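Local coordinates for protein polyphosphate kinase (Porphyromonas gingivalis, PDB 2O8R) that probably catalyses the reversible, magnesium-dependent transfer of the terminal phosphate of ATP to a growing chain of inorganic polyphosphate, at residues A[57-61]-A[83-87]; A[230-236]-A[266-272]; A[325-329]-A[689-693]. The protein carries 3 engineered substitutions. Numbering follows the deposited sequence.

Contact 1 (A[57-61]-A[83-87]); sequences VAYHQ and ILQAI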
loop_
_atom_site.group_PDB
_atom_site.type_symbol
_atom_site.label_atom_id
_atom_site.label_comp_id
_atom_site.label_asym_id
_atom_site.label_seq_id
_atom_site.Cartn_x
_atom_site.Cartn_y
_atom_site.Cartn_z
ATOM N N VAL A 57 -4.441 28.273 -2.823
ATOM C CA VAL A 57 -4.526 29.087 -4.036
ATOM C C VAL A 57 -5.882 28.863 -4.700
ATOM O O VAL A 57 -6.520 29.811 -5.177
ATOM C CB VAL A 57 -3.343 28.816 -5.008
ATOM C CG1 VAL A 57 -3.715 29.120 -6.457
ATOM C CG2 VAL A 57 -2.135 29.633 -4.606
ATOM N N ALA A 58 -6.330 27.609 -4.681
ATOM C CA ALA A 58 -7.650 27.236 -5.178
ATOM C C ALA A 58 -8.760 28.009 -4.470
ATOM O O ALA A 58 -9.657 28.551 -5.128
ATOM C CB ALA A 58 -7.871 25.742 -5.028
ATOM N N TYR A 59 -8.685 28.060 -3.139
ATOM C CA TYR A 59 -9.622 28.840 -2.337
ATOM C C TYR A 59 -9.698 30.291 -2.794
ATOM O O TYR A 59 -10.786 30.817 -3.024
ATOM C CB TYR A 59 -9.264 28.784 -0.852
ATOM C CG TYR A 59 -9.969 29.844 -0.028
ATOM C CD1 TYR A 59 -11.295 29.680 0.375
ATOM C CD2 TYR A 59 -9.308 31.012 0.349
ATOM C CE1 TYR A 59 -11.943 30.655 1.122
ATOM C CE2 TYR A 59 -9.941 31.986 1.093
ATOM C CZ TYR A 59 -11.257 31.805 1.477
ATOM O OH TYR A 59 -11.876 32.787 2.214
ATOM N N HIS A 60 -8.539 30.928 -2.934
ATOM C CA HIS A 60 -8.482 32.316 -3.380
ATOM C C HIS A 60 -8.958 32.498 -4.815
ATOM O O HIS A 60 -9.395 33.582 -5.195
ATOM C CB HIS A 60 -7.073 32.866 -3.236
ATOM C CG HIS A 60 -6.620 32.993 -1.818
ATOM N ND1 HIS A 60 -7.434 33.480 -0.820
ATOM C CD2 HIS A 60 -5.432 32.711 -1.232
ATOM C CE1 HIS A 60 -6.770 33.489 0.322
ATOM N NE2 HIS A 60 -5.551 33.031 0.099
ATOM N N GLN A 61 -8.865 31.439 -5.611
ATOM C CA GLN A 61 -9.370 31.477 -6.978
ATOM C C GLN A 61 -10.888 31.354 -7.009
ATOM O O GLN A 61 -11.548 31.946 -7.867
ATOM C CB GLN A 61 -8.725 30.377 -7.817
ATOM C CG GLN A 61 -7.272 30.656 -8.153
ATOM C CD GLN A 61 -6.590 29.462 -8.753
ATOM O OE1 GLN A 61 -5.649 29.599 -9.534
ATOM N NE2 GLN A 61 -7.063 28.270 -8.400
ATOM N N ILE A 83 -3.800 39.354 -3.075
ATOM C CA ILE A 83 -3.326 38.127 -2.444
ATOM C C ILE A 83 -2.753 37.143 -3.483
ATOM O O ILE A 83 -1.581 36.762 -3.371
ATOM C CB ILE A 83 -4.409 37.513 -1.513
ATOM C CG1 ILE A 83 -4.355 38.202 -0.139
ATOM C CG2 ILE A 83 -4.226 36.026 -1.336
ATOM C CD1 ILE A 83 -5.700 38.260 0.632
ATOM N N LEU A 84 -3.537 36.802 -4.514
ATOM C CA LEU A 84 -3.079 35.887 -5.588
ATOM C C LEU A 84 -1.862 36.381 -6.365
ATOM O O LEU A 84 -0.999 35.587 -6.741
ATOM C CB LEU A 84 -4.206 35.548 -6.575
ATOM C CG LEU A 84 -5.188 34.430 -6.204
ATOM C CD1 LEU A 84 -6.228 34.243 -7.294
ATOM C CD2 LEU A 84 -4.459 33.120 -5.947
ATOM N N GLN A 85 -1.801 37.687 -6.606
ATOM C CA GLN A 85 -0.681 38.289 -7.311
ATOM C C GLN A 85 0.567 38.257 -6.436
ATOM O O GLN A 85 1.673 38.063 -6.936
ATOM C CB GLN A 85 -1.023 39.723 -7.691
ATOM C CG GLN A 85 0.045 40.438 -8.488
ATOM C CD GLN A 85 0.125 41.914 -8.141
ATOM O OE1 GLN A 85 -0.684 42.430 -7.363
ATOM N NE2 GLN A 85 1.108 42.601 -8.711
ATOM N N ALA A 86 0.378 38.429 -5.130
ATOM C CA ALA A 86 1.482 38.400 -4.178
ATOM C C ALA A 86 2.079 37.006 -4.062
ATOM O O ALA A 86 3.305 36.851 -4.065
ATOM C CB ALA A 86 1.030 38.902 -2.821
ATOM N N ILE A 87 1.213 36.001 -3.962
ATOM C CA ILE A 87 1.650 34.606 -3.941
ATOM C C ILE A 87 2.512 34.308 -5.163
ATOM O O ILE A 87 3.658 33.879 -5.039
ATOM C CB ILE A 87 0.451 33.623 -3.915
ATOM C CG1 ILE A 87 -0.322 33.745 -2.607
ATOM C CG2 ILE A 87 0.917 32.169 -4.108
ATOM C CD1 ILE A 87 -1.681 33.123 -2.668
#

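Contact 2 (A[230-236]-A[266-272]); sequences YSIKVSR and PTRFMYD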
loop_
_atom_site.group_PDB
_atom_site.type_symbol
_atom_site.label_atom_id
_atom_site.label_comp_id
_atom_site.label_asym_id
_atom_site.label_seq_id
_atom_site.Cartn_x
_atom_site.Cartn_y
_atom_site.Cartn_z
ATOM N N TYR A 230 8.710 19.896 -24.386
ATOM C CA TYR A 230 8.738 20.689 -23.163
ATOM C C TYR A 230 7.929 19.979 -22.088
ATOM O O TYR A 230 6.840 19.456 -22.361
ATOM C CB TYR A 230 8.142 22.069 -23.406
ATOM C CG TYR A 230 8.426 22.659 -24.773
ATOM C CD1 TYR A 230 9.484 23.547 -24.962
ATOM C CD2 TYR A 230 7.628 22.340 -25.876
ATOM C CE1 TYR A 230 9.739 24.096 -26.202
ATOM C CE2 TYR A 230 7.882 22.881 -27.124
ATOM C CZ TYR A 230 8.938 23.763 -27.280
ATOM O OH TYR A 230 9.194 24.308 -28.517
ATOM N N SER A 231 8.474 19.947 -20.874
ATOM C CA SER A 231 7.813 19.294 -19.752
ATOM C C SER A 231 6.740 20.223 -19.248
ATOM O O SER A 231 6.963 21.428 -19.106
ATOM C CB SER A 231 8.794 18.990 -18.616
ATOM O OG SER A 231 9.861 18.178 -19.062
ATOM N N ILE A 232 5.569 19.657 -18.994
ATOM C CA ILE A 232 4.482 20.397 -18.391
ATOM C C ILE A 232 3.932 19.657 -17.179
ATOM O O ILE A 232 4.158 18.459 -17.014
ATOM C CB ILE A 232 3.348 20.674 -19.391
ATOM C CG1 ILE A 232 2.877 19.369 -20.049
ATOM C CG2 ILE A 232 3.792 21.710 -20.421
ATOM C CD1 ILE A 232 1.579 19.493 -20.808
ATOM N N LYS A 233 3.208 20.396 -16.345
ATOM C CA LYS A 233 2.593 19.887 -15.128
ATOM C C LYS A 233 1.400 20.782 -14.811
ATOM O O LYS A 233 1.486 22.007 -14.925
ATOM C CB LYS A 233 3.612 19.939 -13.991
ATOM C CG LYS A 233 3.062 19.740 -12.582
ATOM C CD LYS A 233 4.177 19.941 -11.559
ATOM C CE LYS A 233 3.639 20.194 -10.165
ATOM N NZ LYS A 233 3.059 18.971 -9.554
ATOM N N VAL A 234 0.285 20.180 -14.429
ATOM C CA VAL A 234 -0.858 20.957 -13.979
ATOM C C VAL A 234 -1.225 20.515 -12.576
ATOM O O VAL A 234 -1.241 19.326 -12.297
ATOM C CB VAL A 234 -2.065 20.840 -14.969
ATOM C CG1 VAL A 234 -2.336 19.403 -15.345
ATOM C CG2 VAL A 234 -3.317 21.488 -14.410
ATOM N N SER A 235 -1.455 21.467 -11.675
ATOM C CA SER A 235 -2.108 21.156 -10.402
ATOM C C SER A 235 -3.556 21.565 -10.552
ATOM O O SER A 235 -3.836 22.627 -11.113
ATOM C CB SER A 235 -1.493 21.934 -9.238
ATOM O OG SER A 235 -0.079 21.901 -9.256
ATOM N N ARG A 236 -4.477 20.738 -10.070
ATOM C CA ARG A 236 -5.888 21.140 -10.026
ATOM C C ARG A 236 -6.574 20.771 -8.710
ATOM O O ARG A 236 -6.033 19.978 -7.932
ATOM C CB ARG A 236 -6.667 20.611 -11.235
ATOM C CG ARG A 236 -6.495 19.139 -11.540
ATOM C CD ARG A 236 -7.297 18.777 -12.769
ATOM N NE ARG A 236 -6.968 19.649 -13.888
ATOM C CZ ARG A 236 -6.574 19.211 -15.077
ATOM N NH1 ARG A 236 -6.483 17.915 -15.299
ATOM N NH2 ARG A 236 -6.286 20.064 -16.049
ATOM N N PRO A 266 -7.961 24.008 -12.585
ATOM C CA PRO A 266 -6.506 24.098 -12.723
ATOM C C PRO A 266 -5.946 25.276 -11.938
ATOM O O PRO A 266 -5.947 26.394 -12.450
ATOM C CB PRO A 266 -6.304 24.334 -14.229
ATOM C CG PRO A 266 -7.518 23.781 -14.864
ATOM C CD PRO A 266 -8.646 23.986 -13.888
ATOM N N THR A 267 -5.471 25.032 -10.715
ATOM C CA THR A 267 -4.885 26.096 -9.874
ATOM C C THR A 267 -3.532 26.555 -10.410
ATOM O O THR A 267 -3.130 27.711 -10.237
ATOM C CB THR A 267 -4.635 25.641 -8.420
ATOM O OG1 THR A 267 -3.385 24.946 -8.357
ATOM C CG2 THR A 267 -5.752 24.745 -7.912
ATOM N N ARG A 268 -2.832 25.626 -11.045
ATOM C CA ARG A 268 -1.504 25.874 -11.563
ATOM C C ARG A 268 -1.359 25.177 -12.912
ATOM O O ARG A 268 -1.901 24.086 -13.113
ATOM C CB ARG A 268 -0.475 25.336 -10.563
ATOM C CG ARG A 268 0.956 25.738 -10.819
ATOM C CD ARG A 268 1.797 25.636 -9.555
ATOM N NE ARG A 268 2.040 24.261 -9.127
ATOM C CZ ARG A 268 2.802 23.929 -8.087
ATOM N NH1 ARG A 268 3.387 24.872 -7.365
ATOM N NH2 ARG A 268 2.983 22.658 -7.766
ATOM N N PHE A 269 -0.667 25.828 -13.842
ATOM C CA PHE A 269 -0.155 25.150 -15.029
ATOM C C PHE A 269 1.291 25.568 -15.246
ATOM O O PHE A 269 1.575 26.686 -15.655
ATOM C CB PHE A 269 -1.002 25.429 -16.271
ATOM C CG PHE A 269 -0.549 24.663 -17.489
ATOM C CD1 PHE A 269 -1.059 23.402 -17.754
ATOM C CD2 PHE A 269 0.401 25.198 -18.359
ATOM C CE1 PHE A 269 -0.635 22.689 -18.870
ATOM C CE2 PHE A 269 0.828 24.496 -19.468
ATOM C CZ PHE A 269 0.313 23.235 -19.725
HETATM N N MSE A 270 2.203 24.649 -14.978
HETATM C CA MSE A 270 3.617 24.959 -14.906
HETATM C C MSE A 270 4.330 24.313 -16.082
HETATM O O MSE A 270 4.023 23.179 -16.449
HETATM C CB MSE A 270 4.146 24.423 -13.582
HETATM C CG MSE A 270 5.598 24.681 -13.268
HETATM SE SE MSE A 270 5.973 23.585 -11.711
HETATM C CE MSE A 270 7.919 23.731 -11.587
ATOM N N TYR A 271 5.273 25.032 -16.680
ATOM C CA TYR A 271 5.947 24.526 -17.873
ATOM C C TYR A 271 7.356 25.064 -18.000
ATOM O O TYR A 271 7.670 26.136 -17.481
ATOM C CB TYR A 271 5.153 24.865 -19.138
ATOM C CG TYR A 271 4.953 26.345 -19.360
ATOM C CD1 TYR A 271 5.832 27.070 -20.153
ATOM C CD2 TYR A 271 3.882 27.019 -18.777
ATOM C CE1 TYR A 271 5.658 28.423 -20.361
ATOM C CE2 TYR A 271 3.699 28.377 -18.972
ATOM C CZ TYR A 271 4.591 29.075 -19.766
ATOM O OH TYR A 271 4.417 30.427 -19.970
ATOM N N ASP A 272 8.188 24.306 -18.707
ATOM C CA ASP A 272 9.566 24.667 -18.990
ATOM C C ASP A 272 9.608 25.955 -19.809
ATOM O O ASP A 272 9.108 26.010 -20.928
ATOM C CB ASP A 272 10.250 23.489 -19.702
ATOM C CG ASP A 272 11.364 23.912 -20.640
ATOM O OD1 ASP A 272 12.221 24.741 -20.258
ATOM O OD2 ASP A 272 11.386 23.379 -21.767
#

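Contact 3 (A[325-329]-A[689-693]); sequences LLSKH and KEETT. Engineered in segment 689-693: Thr692 (natural residue Ala).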
loop_
_atom_site.group_PDB
_atom_site.type_symbol
_atom_site.label_atom_id
_atom_site.label_comp_id
_atom_site.label_asym_id
_atom_site.label_seq_id
_atom_site.Cartn_x
_atom_site.Cartn_y
_atom_site.Cartn_z
ATOM N N LEU A 325 16.384 6.157 22.539
ATOM C CA LEU A 325 16.512 5.869 23.952
ATOM C C LEU A 325 15.330 5.144 24.559
ATOM O O LEU A 325 14.216 5.217 24.058
ATOM C CB LEU A 325 16.665 7.182 24.718
ATOM C CG LEU A 325 17.801 8.080 24.249
ATOM C CD1 LEU A 325 17.660 9.466 24.843
ATOM C CD2 LEU A 325 19.140 7.455 24.569
ATOM N N LEU A 326 15.589 4.465 25.672
ATOM C CA LEU A 326 14.520 3.930 26.491
ATOM C C LEU A 326 14.538 4.658 27.817
ATOM O O LEU A 326 15.492 5.372 28.134
ATOM C CB LEU A 326 14.721 2.435 26.727
ATOM C CG LEU A 326 15.042 1.601 25.490
ATOM C CD1 LEU A 326 15.262 0.151 25.875
ATOM C CD2 LEU A 326 13.903 1.713 24.483
ATOM N N SER A 327 13.470 4.483 28.581
ATOM C CA SER A 327 13.453 4.889 29.970
ATOM C C SER A 327 13.881 3.674 30.800
ATOM O O SER A 327 13.164 2.667 30.829
ATOM C CB SER A 327 12.047 5.344 30.346
ATOM O OG SER A 327 11.812 5.275 31.740
ATOM N N LYS A 328 15.047 3.768 31.449
ATOM C CA LYS A 328 15.564 2.696 32.320
ATOM C C LYS A 328 14.577 2.402 33.442
ATOM O O LYS A 328 14.277 1.243 33.726
ATOM C CB LYS A 328 16.935 3.041 32.933
ATOM C CG LYS A 328 17.963 3.704 32.008
ATOM C CD LYS A 328 18.398 2.822 30.836
ATOM C CE LYS A 328 19.797 2.251 31.034
ATOM N NZ LYS A 328 20.856 3.136 30.476
ATOM N N HIS A 329 14.067 3.471 34.048
ATOM C CA HIS A 329 13.111 3.403 35.143
ATOM C C HIS A 329 11.899 2.567 34.773
ATOM O O HIS A 329 11.598 1.566 35.435
ATOM C CB HIS A 329 12.657 4.805 35.498
ATOM C CG HIS A 329 12.565 5.046 36.964
ATOM N ND1 HIS A 329 13.581 5.640 37.682
ATOM C CD2 HIS A 329 11.585 4.762 37.855
ATOM C CE1 HIS A 329 13.225 5.721 38.952
ATOM N NE2 HIS A 329 12.018 5.195 39.084
ATOM N N LYS A 689 20.619 11.989 31.002
ATOM C CA LYS A 689 19.824 11.664 32.172
ATOM C C LYS A 689 19.536 10.155 32.323
ATOM O O LYS A 689 19.307 9.681 33.432
ATOM C CB LYS A 689 18.536 12.507 32.223
ATOM C CG LYS A 689 17.353 11.889 31.523
ATOM C CD LYS A 689 16.082 12.075 32.337
ATOM C CE LYS A 689 14.898 11.406 31.653
ATOM N NZ LYS A 689 13.617 11.757 32.295
ATOM N N GLU A 690 19.577 9.399 31.227
ATOM C CA GLU A 690 19.235 7.982 31.311
ATOM C C GLU A 690 20.410 7.151 31.801
ATOM O O GLU A 690 20.218 6.075 32.359
ATOM C CB GLU A 690 18.654 7.432 29.997
ATOM C CG GLU A 690 17.282 8.025 29.581
ATOM C CD GLU A 690 16.093 7.542 30.414
ATOM O OE1 GLU A 690 16.240 6.556 31.169
ATOM O OE2 GLU A 690 14.998 8.147 30.305
ATOM N N GLU A 691 21.626 7.663 31.625
ATOM C CA GLU A 691 22.802 7.025 32.222
ATOM C C GLU A 691 22.883 7.322 33.722
ATOM O O GLU A 691 23.708 6.749 34.425
ATOM C CB GLU A 691 24.100 7.477 31.548
ATOM C CG GLU A 691 23.997 7.885 30.090
ATOM C CD GLU A 691 24.023 6.718 29.117
ATOM O OE1 GLU A 691 23.278 5.735 29.321
ATOM O OE2 GLU A 691 24.784 6.796 28.126
ATOM N N THR A 692 22.028 8.218 34.207
ATOM C CA THR A 692 22.006 8.567 35.629
ATOM C C THR A 692 20.941 7.783 36.409
ATOM O O THR A 692 20.333 8.312 37.346
ATOM C CB THR A 692 21.795 10.093 35.851
ATOM O OG1 THR A 692 22.075 10.807 34.644
ATOM C CG2 THR A 692 22.712 10.607 36.958
ATOM N N THR A 693 20.722 6.527 36.019
ATOM C CA THR A 693 19.773 5.639 36.711
ATOM C C THR A 693 20.472 4.788 37.776
ATOM O O THR A 693 20.225 4.947 38.974
ATOM C CB THR A 693 19.000 4.723 35.709
ATOM O OG1 THR A 693 18.129 5.521 34.895
ATOM C CG2 THR A 693 18.172 3.660 36.447
#

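Contact 1 (A[57-61]-A[83-87])
Segments 57-61 and 83-87 are both helical and run roughly antiparallel. Their short axes approach to 10.5 Å and their N-to-C directions differ by 148°. The closest CA atoms are those of His60 and Leu84, 6.8 Å apart. No hydrogen bond crosses between the segments, so side-chain packing holds them together. The end of Leu84 turns into the gap: its CD2 lies 3.8 Å from His60 CB and 4.1 Å from Val57 CG1. Further along helix 83-112, Ile87 CG2 meets Val57 CG2 at 4.0 Å. This is the last part of helix 35-63 against the start of helix 83-112, an antiparallel helix pair in the N-terminal domain of the PPK1 family. Most of the chain between the two helices, residues 67-81, is not modelled. Phe52 and Met15 touch Ile87 and extend the apolar layer. His60 has two roles here. Its ring takes a CH-pi contact from Ile83, whose CG2 sits 3.6 Å from the centroid of the His60 ring and only 17° off the normal, over the face. Its NE2 is hydrogen-bonded to Asp14 of helix 13-29, which ties a third helix to the pair. Gln61 CG rests 3.8 Å from Leu84 CD1.

Contact 2 (A[230-236]-A[266-272])
Strands 225-235 and 268-272 are antiparallel neighbours in the mixed sheet of the PPK1 middle domain, and this contact pairs them up to a classic beta bulge. The bulge is at the start of the second strand, where Thr267 and Arg268 both face Ser235. The strand axes lie 4.6 Å apart at an angle of 167°. Lys233 and Met270 form a hydrogen-bonded pair, with Lys233 N to Met270 O at 2.9 Å and Met270 N to Lys233 O at 2.7 Å. Ser235 and Arg268 form another, with Ser235 N to Arg268 O at 3.0 Å and Arg268 N to Ser235 O at 3.2 Å. Asp272 N adds a bond to Ser231 O at 3.2 Å. In the non-hydrogen-bonded pairs, Ile232 with Tyr271 and Val234 with Phe269, the CA atoms are 4.4 Å apart.

These four side chains lie on one face of the sheet, where the contacts are apolar. Ile232 CG2 packs on Phe269 CZ at 3.9 Å and on Tyr271 CB at 3.7 Å. Val234 CB lies 3.9 Å from Phe269 CD1. The opposite face carries Lys233, Ser235, Arg268 and the selenomethionine at Met270. It turns toward helix 35-63, where Glu50 forms salt bridges with Lys233 and Arg268 and a hydrogen bond with Ser235. This shared acid offsets the like charges of Lys233 NZ and Arg268 NH2, 4.1 Å apart. Arg268 also makes a cation-pi contact with Tyr53. Within the pair, Arg268 NE gives a hydrogen bond to Ser235 OG at 3.2 Å.

Contact 3 (A[325-329]-A[689-693])
This is a polar contact between the start of a short helix and the C-terminal end of the modelled chain. Segment 325-329 leads into helix 328-331, and segment 689-693 finishes helix 678-691. The CA atoms of Lys328 and Glu690 are the closest across it, 6.5 Å apart. Glu690 is the central residue. Its OE1 accepts a hydrogen bond from Lys328 N at 3.0 Å, with a nearly straight N-H...O angle of 165°. Glu690 OE1 also lies 3.4 Å from Lys328 CG and 3.5 Å from Ser327 CA, so the carboxylate sits close against the turn into the helix.

Ser327 is the N-cap residue of helix 328-331, and its OG accepts a hydrogen bond from Leu330 N. Glu690 therefore satisfies a first-turn amide, that of Lys328, from outside the helix, while Ser327 caps another. The other carboxylate oxygen, Glu690 OE2, is hydrogen-bonded to Tyr352, and Ser327 N to Tyr356. Tyr352 and Tyr356 fall in the first of two C-terminal PLD-like regions of PPK1, so the contact packs the end of the chain against that region. Helix 678-691 is the last helix of the modelled chain.

Around this core the contacts are looser. Lys328 NZ and Glu691 OE1 form a long salt bridge of 3.7 Å. Thr693 OG1 lies 3.4 Å from Lys328 CB and also makes a weak hydrogen bond to Glu690 O at 3.3 Å. The neighbouring Thr692 is an engineered substitution, and its CB points away from segment 325-329.

How the contacts relate
The three contacts follow one another along the chain, each closing before the next opens. Contacts 1 and 2 are neighbours, with centres about 16 Å apart. Contact 1 lies in the N-terminal domain and contact 2 in the middle domain, but they touch: Ala58 CB of helix 35-63 packs against Thr267 CG2 of the bulge at 3.7 Å. The same helix thus serves both, pairing with helix 83-112 and lying against the strand pair. Contact 3 is remote, its centre about 50 Å from that of contact 1 and 52 Å from that of contact 2, across the chain's centre. It brings the C-terminal end of the modelled chain back to residues 325-329. Contacts 1 and 2 thus form one interdomain region, and contact 3 is a separate, distant closure.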